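PDB 3RLK: A1 protein from Enterobacteria phage Qbeta, which is a minor, read-through form of the phage coat protein, here represented by its read-through domain, and probably serves in the virion during infection of the host. Local coordinates for residues G26-V40 / Y53-L67. Residues are numbered along the deposited sequence; the frame is centred on the assembly and turned at random.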
ATOM      1  N   GLY A  26       7.767 -13.201 -12.031  1.00 15.83           N
ATOM      2  CA  GLY A  26       8.916 -13.490 -11.112  1.00 14.94           C
ATOM      3  C   GLY A  26       8.531 -13.300  -9.667  1.00 15.18           C
ATOM      4  O   GLY A  26       7.344 -13.252  -9.310  1.00 13.32           O
ATOM      5  N   LYS A  27       9.533 -13.152  -8.812  1.00 15.37           N
ATOM      6  CA  LYS A  27       9.268 -12.907  -7.352  1.00 14.49           C
ATOM      7  C   LYS A  27      10.111 -11.658  -6.975  1.00 13.03           C
ATOM      8  O   LYS A  27      11.102 -11.292  -7.649  1.00 14.52           O
ATOM      9  CB  LYS A  27       9.779 -14.063  -6.485  1.00 16.04           C
ATOM     10  CG  LYS A  27       9.315 -15.492  -6.872  1.00 21.81           C
ATOM     11  CD  LYS A  27       8.444 -16.055  -5.759  1.00 31.94           C
ATOM     12  CE  LYS A  27       7.713 -17.377  -6.118  1.00 34.58           C
ATOM     13  NZ  LYS A  27       6.389 -17.152  -6.823  1.00 38.73           N
ATOM     14  N   TYR A  28       9.728 -11.017  -5.897  1.00 11.62           N
ATOM     15  CA  TYR A  28      10.426  -9.802  -5.422  1.00 10.92           C
ATOM     16  C   TYR A  28      10.258  -9.742  -3.897  1.00 11.58           C
ATOM     17  O   TYR A  28       9.126  -9.670  -3.366  1.00 11.00           O
ATOM     18  CB  TYR A  28       9.764  -8.597  -6.075  1.00 10.27           C
ATOM     19  CG  TYR A  28      10.307  -7.262  -5.614  1.00 12.33           C
ATOM     20  CD1 TYR A  28       9.574  -6.435  -4.732  1.00 12.77           C
ATOM     21  CD2 TYR A  28      11.527  -6.803  -6.083  1.00 14.42           C
ATOM     22  CE1 TYR A  28      10.010  -5.215  -4.328  1.00 10.51           C
ATOM     23  CE2 TYR A  28      12.009  -5.522  -5.673  1.00 12.92           C
ATOM     24  CZ  TYR A  28      11.256  -4.721  -4.829  1.00  9.89           C
ATOM     25  OH  TYR A  28      11.821  -3.516  -4.468  1.00 11.62           O
ATOM     26  N   THR A  29      11.384  -9.737  -3.188  1.00 12.84           N
ATOM     27  CA  THR A  29      11.370  -9.626  -1.717  1.00 14.12           C
ATOM     28  C   THR A  29      10.997  -8.212  -1.290  1.00 14.01           C
ATOM     29  O   THR A  29      11.580  -7.234  -1.818  1.00 13.45           O
ATOM     30  CB  THR A  29      12.773  -9.871  -1.151  1.00 16.47           C
ATOM     31  OG1 THR A  29      13.250 -11.182  -1.546  1.00 18.23           O
ATOM     32  CG2 THR A  29      12.734  -9.804   0.329  1.00 13.04           C
ATOM     33  N   CYS A  30      10.001  -8.097  -0.412  1.00 13.41           N
ATOM     34  CA  CYS A  30       9.602  -6.815   0.132  1.00 14.16           C
ATOM     35  C   CYS A  30      10.845  -6.130   0.713  1.00 12.53           C
ATOM     36  O   CYS A  30      11.558  -6.714   1.549  1.00 12.07           O
ATOM     37  CB  CYS A  30       8.575  -6.997   1.239  1.00 14.36           C
ATOM     38  SG  CYS A  30       7.941  -5.436   1.781  1.00 17.65           S
ATOM     39  N   PRO A  31      11.163  -4.938   0.237  1.00 13.08           N
ATOM     40  CA  PRO A  31      12.430  -4.327   0.554  1.00 12.73           C
ATOM     41  C   PRO A  31      12.463  -3.547   1.869  1.00 13.71           C
ATOM     42  O   PRO A  31      13.471  -2.948   2.203  1.00 17.33           O
ATOM     43  CB  PRO A  31      12.648  -3.382  -0.638  1.00 14.93           C
ATOM     44  CG  PRO A  31      11.365  -3.048  -1.119  1.00 14.54           C
ATOM     45  CD  PRO A  31      10.366  -4.082  -0.690  1.00 13.95           C
ATOM     46  N   PHE A  32      11.377  -3.570   2.625  1.00 10.65           N
ATOM     47  CA  PHE A  32      11.332  -2.972   3.942  1.00 10.31           C
ATOM     48  C   PHE A  32      10.980  -4.032   4.944  1.00 10.42           C
ATOM     49  O   PHE A  32      10.512  -5.124   4.553  1.00 10.29           O
ATOM     50  CB  PHE A  32      10.288  -1.855   3.986  1.00 10.53           C
ATOM     51  CG  PHE A  32      10.606  -0.727   3.047  1.00  8.08           C
ATOM     52  CD1 PHE A  32      11.582   0.201   3.363  1.00 14.08           C
ATOM     53  CD2 PHE A  32       9.957  -0.640   1.806  1.00 12.06           C
ATOM     54  CE1 PHE A  32      11.946   1.220   2.458  1.00 14.10           C
ATOM     55  CE2 PHE A  32      10.308   0.342   0.890  1.00 12.57           C
ATOM     56  CZ  PHE A  32      11.297   1.313   1.241  1.00 12.81           C
ATOM     57  N   ALA A  33      11.284  -3.739   6.215  1.00 11.08           N
ATOM     58  CA  ALA A  33      10.976  -4.661   7.280  1.00 10.45           C
ATOM     59  C   ALA A  33       9.483  -4.968   7.263  1.00  8.89           C
ATOM     60  O   ALA A  33       8.585  -4.091   7.027  1.00  9.93           O
ATOM     61  CB  ALA A  33      11.366  -4.071   8.624  1.00 11.36           C
ATOM     62  N   ILE A  34       9.179  -6.228   7.527  1.00 11.00           N
ATOM     63  CA  ILE A  34       7.774  -6.641   7.683  1.00  8.34           C
ATOM     64  C   ILE A  34       7.444  -7.215   9.118  1.00 10.82           C
ATOM     65  O   ILE A  34       8.365  -7.679   9.772  1.00  9.16           O
ATOM     66  CB  ILE A  34       7.338  -7.562   6.579  1.00  8.94           C
ATOM     67  CG1 ILE A  34       8.194  -8.831   6.566  1.00 12.36           C
ATOM     68  CG2 ILE A  34       7.372  -6.826   5.205  1.00  8.09           C
ATOM     69  CD1 ILE A  34       7.430 -10.023   5.812  1.00 13.49           C
ATOM     70  N   TRP A  35       6.143  -7.161   9.527  1.00 10.79           N
ATOM     71  CA  TRP A  35       5.788  -7.256  10.952  1.00 10.02           C
ATOM     72  C   TRP A  35       4.511  -8.008  11.097  1.00 10.77           C
ATOM     73  O   TRP A  35       3.738  -8.077  10.143  1.00 11.87           O
ATOM     74  CB  TRP A  35       5.525  -5.862  11.515  1.00 11.98           C
ATOM     75  CG  TRP A  35       6.706  -4.966  11.296  1.00 10.77           C
ATOM     76  CD1 TRP A  35       6.989  -4.235  10.140  1.00  8.35           C
ATOM     77  CD2 TRP A  35       7.789  -4.744  12.209  1.00  7.85           C
ATOM     78  NE1 TRP A  35       8.175  -3.554  10.322  1.00  8.64           N
ATOM     79  CE2 TRP A  35       8.669  -3.839  11.581  1.00 10.84           C
ATOM     80  CE3 TRP A  35       8.072  -5.180  13.549  1.00  8.41           C
ATOM     81  CZ2 TRP A  35       9.818  -3.358  12.221  1.00 12.95           C
ATOM     82  CZ3 TRP A  35       9.229  -4.690  14.179  1.00 10.93           C
ATOM     83  CH2 TRP A  35      10.097  -3.828  13.506  1.00 11.66           C
ATOM     84  N   SER A  36       4.301  -8.526  12.325  1.00 11.57           N
ATOM     85  CA  SER A  36       2.995  -9.101  12.734  1.00 12.10           C
ATOM     86  C   SER A  36       2.478  -8.164  13.832  1.00 11.01           C
ATOM     87  O   SER A  36       3.222  -7.855  14.800  1.00 12.75           O
ATOM     88  CB  SER A  36       3.173 -10.542  13.262  1.00 12.22           C
ATOM     89  OG  SER A  36       1.954 -11.074  13.750  1.00 13.77           O
ATOM     90  N   LEU A  37       1.244  -7.667  13.689  1.00 10.02           N
ATOM     91  CA  LEU A  37       0.591  -6.862  14.678  1.00 10.74           C
ATOM     92  C   LEU A  37      -0.681  -7.597  15.200  1.00 12.66           C
ATOM     93  O   LEU A  37      -1.711  -7.516  14.584  1.00 13.50           O
ATOM     94  CB  LEU A  37       0.213  -5.501  14.053  1.00 11.36           C
ATOM     95  CG  LEU A  37       1.292  -4.426  14.123  1.00 11.06           C
ATOM     96  CD1 LEU A  37       2.433  -4.731  13.157  1.00 12.17           C
ATOM     97  CD2 LEU A  37       0.549  -3.064  13.766  1.00 12.34           C
ATOM     98  N   GLU A  38      -0.580  -8.339  16.317  1.00 12.07           N
ATOM     99  CA  GLU A  38      -1.735  -9.106  16.794  1.00 14.43           C
ATOM    100  C   GLU A  38      -1.953  -8.917  18.284  1.00 13.50           C
ATOM    101  O   GLU A  38      -3.113  -8.906  18.720  1.00 14.71           O
ATOM    102  CB  GLU A  38      -1.587 -10.609  16.503  1.00 13.92           C
ATOM    103  CG  GLU A  38      -1.586 -11.098  15.043  1.00 13.68           C
ATOM    104  CD  GLU A  38      -2.760 -10.606  14.182  1.00 21.26           C
ATOM    105  OE1 GLU A  38      -3.914 -10.316  14.685  1.00 17.77           O
ATOM    106  OE2 GLU A  38      -2.515 -10.541  12.960  1.00 18.30           O
ATOM    107  N   GLU A  39      -0.866  -8.762  19.026  1.00 15.15           N
ATOM    108  CA  GLU A  39      -0.914  -8.576  20.487  1.00 17.16           C
ATOM    109  C   GLU A  39      -1.267  -7.128  20.763  1.00 16.23           C
ATOM    110  O   GLU A  39      -0.660  -6.196  20.179  1.00 14.85           O
ATOM    111  CB  GLU A  39       0.429  -8.857  21.140  1.00 18.43           C
ATOM    112  CG  GLU A  39       0.304  -8.768  22.655  1.00 24.00           C
ATOM    113  CD  GLU A  39       1.602  -9.041  23.375  1.00 30.72           C
ATOM    114  OE1 GLU A  39       2.477  -8.160  23.361  1.00 32.90           O
ATOM    115  OE2 GLU A  39       1.726 -10.112  23.998  1.00 40.08           O
ATOM    116  N   VAL A  40      -2.257  -6.916  21.620  1.00 14.01           N
ATOM    117  CA  VAL A  40      -2.632  -5.539  21.930  1.00 14.01           C
ATOM    118  C   VAL A  40      -1.775  -4.850  22.986  1.00 14.94           C
ATOM    119  O   VAL A  40      -1.610  -5.334  24.129  1.00 16.21           O
ATOM    120  CB  VAL A  40      -4.112  -5.450  22.355  1.00 13.54           C
ATOM    121  CG1 VAL A  40      -4.475  -4.073  22.701  1.00 13.07           C
ATOM    122  CG2 VAL A  40      -5.008  -5.976  21.210  1.00 19.00           C
ATOM    123  N   TYR A  53      -1.199  -1.967  18.656  1.00 11.01           N
ATOM    124  CA  TYR A  53      -0.574  -3.285  18.762  1.00 12.93           C
ATOM    125  C   TYR A  53       0.922  -3.169  19.057  1.00 12.35           C
ATOM    126  O   TYR A  53       1.596  -2.141  18.829  1.00 13.91           O
ATOM    127  CB  TYR A  53      -0.763  -4.075  17.458  1.00 11.82           C
ATOM    128  CG  TYR A  53      -2.217  -4.375  17.161  1.00 14.79           C
ATOM    129  CD1 TYR A  53      -2.780  -5.585  17.526  1.00 13.76           C
ATOM    130  CD2 TYR A  53      -3.025  -3.440  16.467  1.00 16.99           C
ATOM    131  CE1 TYR A  53      -4.140  -5.871  17.264  1.00 14.70           C
ATOM    132  CE2 TYR A  53      -4.363  -3.713  16.195  1.00 14.91           C
ATOM    133  CZ  TYR A  53      -4.907  -4.941  16.594  1.00 16.87           C
ATOM    134  OH  TYR A  53      -6.237  -5.230  16.339  1.00 15.25           O
ATOM    135  N   ASN A  54       1.435  -4.262  19.574  1.00 12.03           N
ATOM    136  CA  ASN A  54       2.859  -4.449  19.643  1.00 11.81           C
ATOM    137  C   ASN A  54       3.274  -5.050  18.319  1.00 10.15           C
ATOM    138  O   ASN A  54       2.773  -6.123  17.934  1.00 12.88           O
ATOM    139  CB  ASN A  54       3.153  -5.443  20.762  1.00 11.22           C
ATOM    140  CG  ASN A  54       3.136  -4.805  22.160  1.00 14.92           C
ATOM    141  OD1 ASN A  54       3.633  -3.705  22.374  1.00 25.47           O
ATOM    142  ND2 ASN A  54       2.609  -5.526  23.118  1.00 22.27           N
ATOM    143  N   ALA A  55       4.195  -4.391  17.609  1.00 10.49           N
ATOM    144  CA  ALA A  55       4.736  -4.926  16.378  1.00 12.10           C
ATOM    145  C   ALA A  55       5.814  -5.953  16.569  1.00 13.65           C
ATOM    146  O   ALA A  55       6.801  -5.654  17.241  1.00 12.45           O
ATOM    147  CB  ALA A  55       5.221  -3.751  15.414  1.00 12.60           C
ATOM    148  N   VAL A  56       5.636  -7.152  15.997  1.00 12.14           N
ATOM    149  CA  VAL A  56       6.670  -8.196  16.055  1.00 13.43           C
ATOM    150  C   VAL A  56       7.316  -8.432  14.683  1.00 12.96           C
ATOM    151  O   VAL A  56       6.610  -8.699  13.716  1.00 12.53           O
ATOM    152  CB  VAL A  56       6.096  -9.513  16.671  1.00 14.97           C
ATOM    153  CG1 VAL A  56       7.123 -10.705  16.582  1.00 13.80           C
ATOM    154  CG2 VAL A  56       5.582  -9.227  18.157  1.00 14.10           C
ATOM    155  N   GLU A  57       8.645  -8.325  14.590  1.00 12.15           N
ATOM    156  CA  GLU A  57       9.334  -8.493  13.251  1.00 12.19           C
ATOM    157  C   GLU A  57       9.278  -9.936  12.691  1.00 13.05           C
ATOM    158  O   GLU A  57       9.402 -10.928  13.431  1.00 13.06           O
ATOM    159  CB  GLU A  57      10.755  -7.904  13.368  1.00 13.02           C
ATOM    160  CG  GLU A  57      11.430  -7.553  12.077  1.00 14.86           C
ATOM    161  CD  GLU A  57      12.932  -7.115  12.347  1.00 19.14           C
ATOM    162  OE1 GLU A  57      13.301  -6.850  13.522  1.00 22.06           O
ATOM    163  OE2 GLU A  57      13.677  -7.045  11.384  1.00 19.66           O
ATOM    164  N   LEU A  58       9.014 -10.048  11.395  1.00 10.77           N
ATOM    165  CA  LEU A  58       9.064 -11.308  10.670  1.00 10.62           C
ATOM    166  C   LEU A  58      10.296 -11.387   9.774  1.00 10.22           C
ATOM    167  O   LEU A  58      10.899 -10.333   9.392  1.00 14.08           O
ATOM    168  CB  LEU A  58       7.785 -11.414   9.774  1.00  9.48           C
ATOM    169  CG  LEU A  58       6.524 -11.262  10.617  1.00 11.05           C
ATOM    170  CD1 LEU A  58       5.432 -11.054   9.574  1.00 15.73           C
ATOM    171  CD2 LEU A  58       6.306 -12.566  11.362  1.00 14.63           C
ATOM    172  N   GLN A  59      10.698 -12.606   9.403  1.00 11.46           N
ATOM    173  CA  GLN A  59      11.759 -12.707   8.459  1.00  9.48           C
ATOM    174  C   GLN A  59      11.206 -12.212   7.081  1.00 10.17           C
ATOM    175  O   GLN A  59      10.019 -12.222   6.863  1.00 10.07           O
ATOM    176  CB  GLN A  59      12.222 -14.195   8.336  1.00  9.63           C
ATOM    177  CG  GLN A  59      12.959 -14.721   9.613  1.00 12.29           C
ATOM    178  CD  GLN A  59      14.407 -14.173   9.688  1.00 14.97           C
ATOM    179  OE1 GLN A  59      15.120 -14.158   8.680  1.00 16.80           O
ATOM    180  NE2 GLN A  59      14.802 -13.727  10.849  1.00 13.02           N
ATOM    181  N   PRO A  60      12.073 -11.730   6.196  1.00 11.82           N
ATOM    182  CA  PRO A  60      11.632 -11.250   4.880  1.00 11.87           C
ATOM    183  C   PRO A  60      10.813 -12.249   4.050  1.00 11.63           C
ATOM    184  O   PRO A  60      11.010 -13.500   4.119  1.00 10.79           O
ATOM    185  CB  PRO A  60      12.946 -10.891   4.172  1.00 13.51           C
ATOM    186  CG  PRO A  60      13.899 -10.645   5.302  1.00 13.02           C
ATOM    187  CD  PRO A  60      13.522 -11.564   6.424  1.00 12.31           C
ATOM    188  N   ARG A  61       9.955 -11.711   3.186  1.00 10.91           N
ATOM    189  CA  ARG A  61       9.062 -12.565   2.366  1.00 10.49           C
ATOM    190  C   ARG A  61       9.069 -12.013   0.950  1.00 12.33           C
ATOM    191  O   ARG A  61       9.338 -10.828   0.773  1.00 14.08           O
ATOM    192  CB  ARG A  61       7.619 -12.503   2.918  1.00 12.52           C
ATOM    193  CG  ARG A  61       7.409 -13.409   4.162  1.00 14.80           C
ATOM    194  CD  ARG A  61       6.163 -13.127   4.941  1.00 12.88           C
ATOM    195  NE  ARG A  61       6.155 -13.960   6.151  1.00 12.77           N
ATOM    196  CZ  ARG A  61       5.049 -14.424   6.755  1.00 12.65           C
ATOM    197  NH1 ARG A  61       3.820 -14.117   6.275  1.00 12.67           N
ATOM    198  NH2 ARG A  61       5.166 -15.234   7.830  1.00 15.54           N
ATOM    199  N   GLU A  62       8.677 -12.837  -0.021  1.00 12.88           N
ATOM    200  CA  GLU A  62       8.569 -12.432  -1.454  1.00 13.94           C
ATOM    201  C   GLU A  62       7.110 -12.280  -1.956  1.00 12.74           C
ATOM    202  O   GLU A  62       6.284 -13.142  -1.715  1.00 12.83           O
ATOM    203  CB  GLU A  62       9.236 -13.502  -2.315  1.00 15.46           C
ATOM    204  CG  GLU A  62      10.728 -13.516  -2.188  1.00 19.28           C
ATOM    205  CD  GLU A  62      11.338 -14.755  -2.938  1.00 30.25           C
ATOM    206  OE1 GLU A  62      10.699 -15.856  -2.952  1.00 30.67           O
ATOM    207  OE2 GLU A  62      12.463 -14.612  -3.505  1.00 33.24           O
ATOM    208  N   PHE A  63       6.822 -11.177  -2.673  1.00 13.95           N
ATOM    209  CA  PHE A  63       5.649 -11.073  -3.556  1.00 14.95           C
ATOM    210  C   PHE A  63       5.843 -11.925  -4.825  1.00 15.25           C
ATOM    211  O   PHE A  63       6.977 -12.199  -5.262  1.00 16.50           O
ATOM    212  CB  PHE A  63       5.448  -9.616  -4.011  1.00 13.16           C
ATOM    213  CG  PHE A  63       5.375  -8.635  -2.872  1.00 14.30           C
ATOM    214  CD1 PHE A  63       4.218  -8.553  -2.062  1.00 14.87           C
ATOM    215  CD2 PHE A  63       6.406  -7.749  -2.619  1.00 12.42           C
ATOM    216  CE1 PHE A  63       4.103  -7.571  -1.036  1.00 10.67           C
ATOM    217  CE2 PHE A  63       6.322  -6.801  -1.608  1.00 12.21           C
ATOM    218  CZ  PHE A  63       5.214  -6.686  -0.799  1.00  9.83           C
ATOM    219  N   ASP A  64       4.715 -12.381  -5.391  1.00 15.19           N
ATOM    220  CA  ASP A  64       4.751 -13.235  -6.573  1.00 17.00           C
ATOM    221  C   ASP A  64       4.592 -12.348  -7.808  1.00 16.08           C
ATOM    222  O   ASP A  64       3.721 -12.591  -8.651  1.00 16.42           O
ATOM    223  CB  ASP A  64       3.599 -14.231  -6.501  1.00 18.25           C
ATOM    224  CG  ASP A  64       3.785 -15.267  -5.398  1.00 25.28           C
ATOM    225  OD1 ASP A  64       4.952 -15.647  -5.108  1.00 36.30           O
ATOM    226  OD2 ASP A  64       2.755 -15.758  -4.876  1.00 33.51           O
ATOM    227  N   VAL A  65       5.366 -11.276  -7.850  1.00 15.47           N
ATOM    228  CA  VAL A  65       5.565 -10.506  -9.109  1.00 14.84           C
ATOM    229  C   VAL A  65       7.035 -10.199  -9.183  1.00 15.87           C
ATOM    230  O   VAL A  65       7.668 -10.114  -8.078  1.00 15.04           O
ATOM    231  CB  VAL A  65       4.803  -9.140  -9.145  1.00 16.19           C
ATOM    232  CG1 VAL A  65       3.381  -9.347  -9.329  1.00 15.94           C
ATOM    233  CG2 VAL A  65       5.091  -8.243  -7.888  1.00 13.79           C
ATOM    234  N   ALA A  66       7.580 -10.015 -10.412  1.00 14.16           N
ATOM    235  CA  ALA A  66       8.947  -9.456 -10.600  1.00 14.78           C
ATOM    236  C   ALA A  66       8.845  -7.944 -10.461  1.00 14.37           C
ATOM    237  O   ALA A  66       7.825  -7.340 -10.822  1.00 12.83           O
ATOM    238  CB  ALA A  66       9.584  -9.797 -11.973  1.00 12.93           C
ATOM    239  N   LEU A  67       9.908  -7.309  -9.962  1.00 13.50           N
ATOM    240  CA  LEU A  67       9.889  -5.848  -9.988  1.00 11.72           C
ATOM    241  C   LEU A  67       9.547  -5.353 -11.372  1.00 12.88           C
ATOM    242  O   LEU A  67       8.711  -4.427 -11.484  1.00 14.50           O
ATOM    243  CB  LEU A  67      11.242  -5.268  -9.598  1.00 11.81           C
ATOM    244  CG  LEU A  67      11.364  -3.751  -9.631  1.00 15.36           C
ATOM    245  CD1 LEU A  67      10.431  -3.085  -8.614  1.00 11.17           C
ATOM    246  CD2 LEU A  67      12.825  -3.509  -9.235  1.00 17.85           C
TER
HETATM  247  O   HOH W   1      12.104  -8.773  -9.082  1.00 15.21           O
HETATM  248  O   HOH W   2      10.269  -8.938   3.228  1.00 12.41           O
HETATM  249  O   HOH W   3      11.440  -8.115   7.874  1.00 11.75           O
HETATM  250  O   HOH W   4       1.995  -8.630  17.925  1.00 18.84           O
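W35 lays the six-membered ring of its indole under the side chain of E57: E57 CB stands 4.1 Å from the ring centroid, an off-centre CH-pi contact, and E57 CG follows over the same face toward the rim. With W35 CG anti to its carbonyl carbon (chi1 -56°), W35 CE3 also lies 3.7 Å from A55 CB. L37 CD1 packs on that methyl too, while L37 CB rests against CB of Y53, whose ring turns an edge to the backbone of E38. Between these side chains S36 and V56 form a hydrogen-bonded antiparallel pair, S36 N reaching V56 O in the carbonyl plane at 2.7 Å. At the outer end N54 grips E39 twice, through its backbone N to E39 O and through ND2 to the carboxylate; the extended E39 chain places E39 OE1 2.6 Å from N54 ND2, which meets that oxygen on its anti side. I34 drives its CD1 crosswise into the aliphatic part of R61, 3.5 Å from CD, where the chains part and waters link I34 to L58 and C30 to R61. Beyond, Y28 and F63 pair again by two backbone bonds and run side by side, F63 CD2 at the Y28 ring edge and L67 CD1 over one face. C30 SG lies obliquely beside the F63 ring, and K27 NZ makes a salt bridge to D64 OD1 from above the carboxylate plane. The two segments thus form consecutive antiparallel ladders: 28-29 with 62-63 is a two-stranded sheet, whereas 34-38 with 53-58 belongs to the mixed beta-barrel sheet, flanked by strands 140-143 and 117-121. F132 of strand 129-135 meets W35 edge-to-face, and Y28 OH bonds V188 N on strand 183-188.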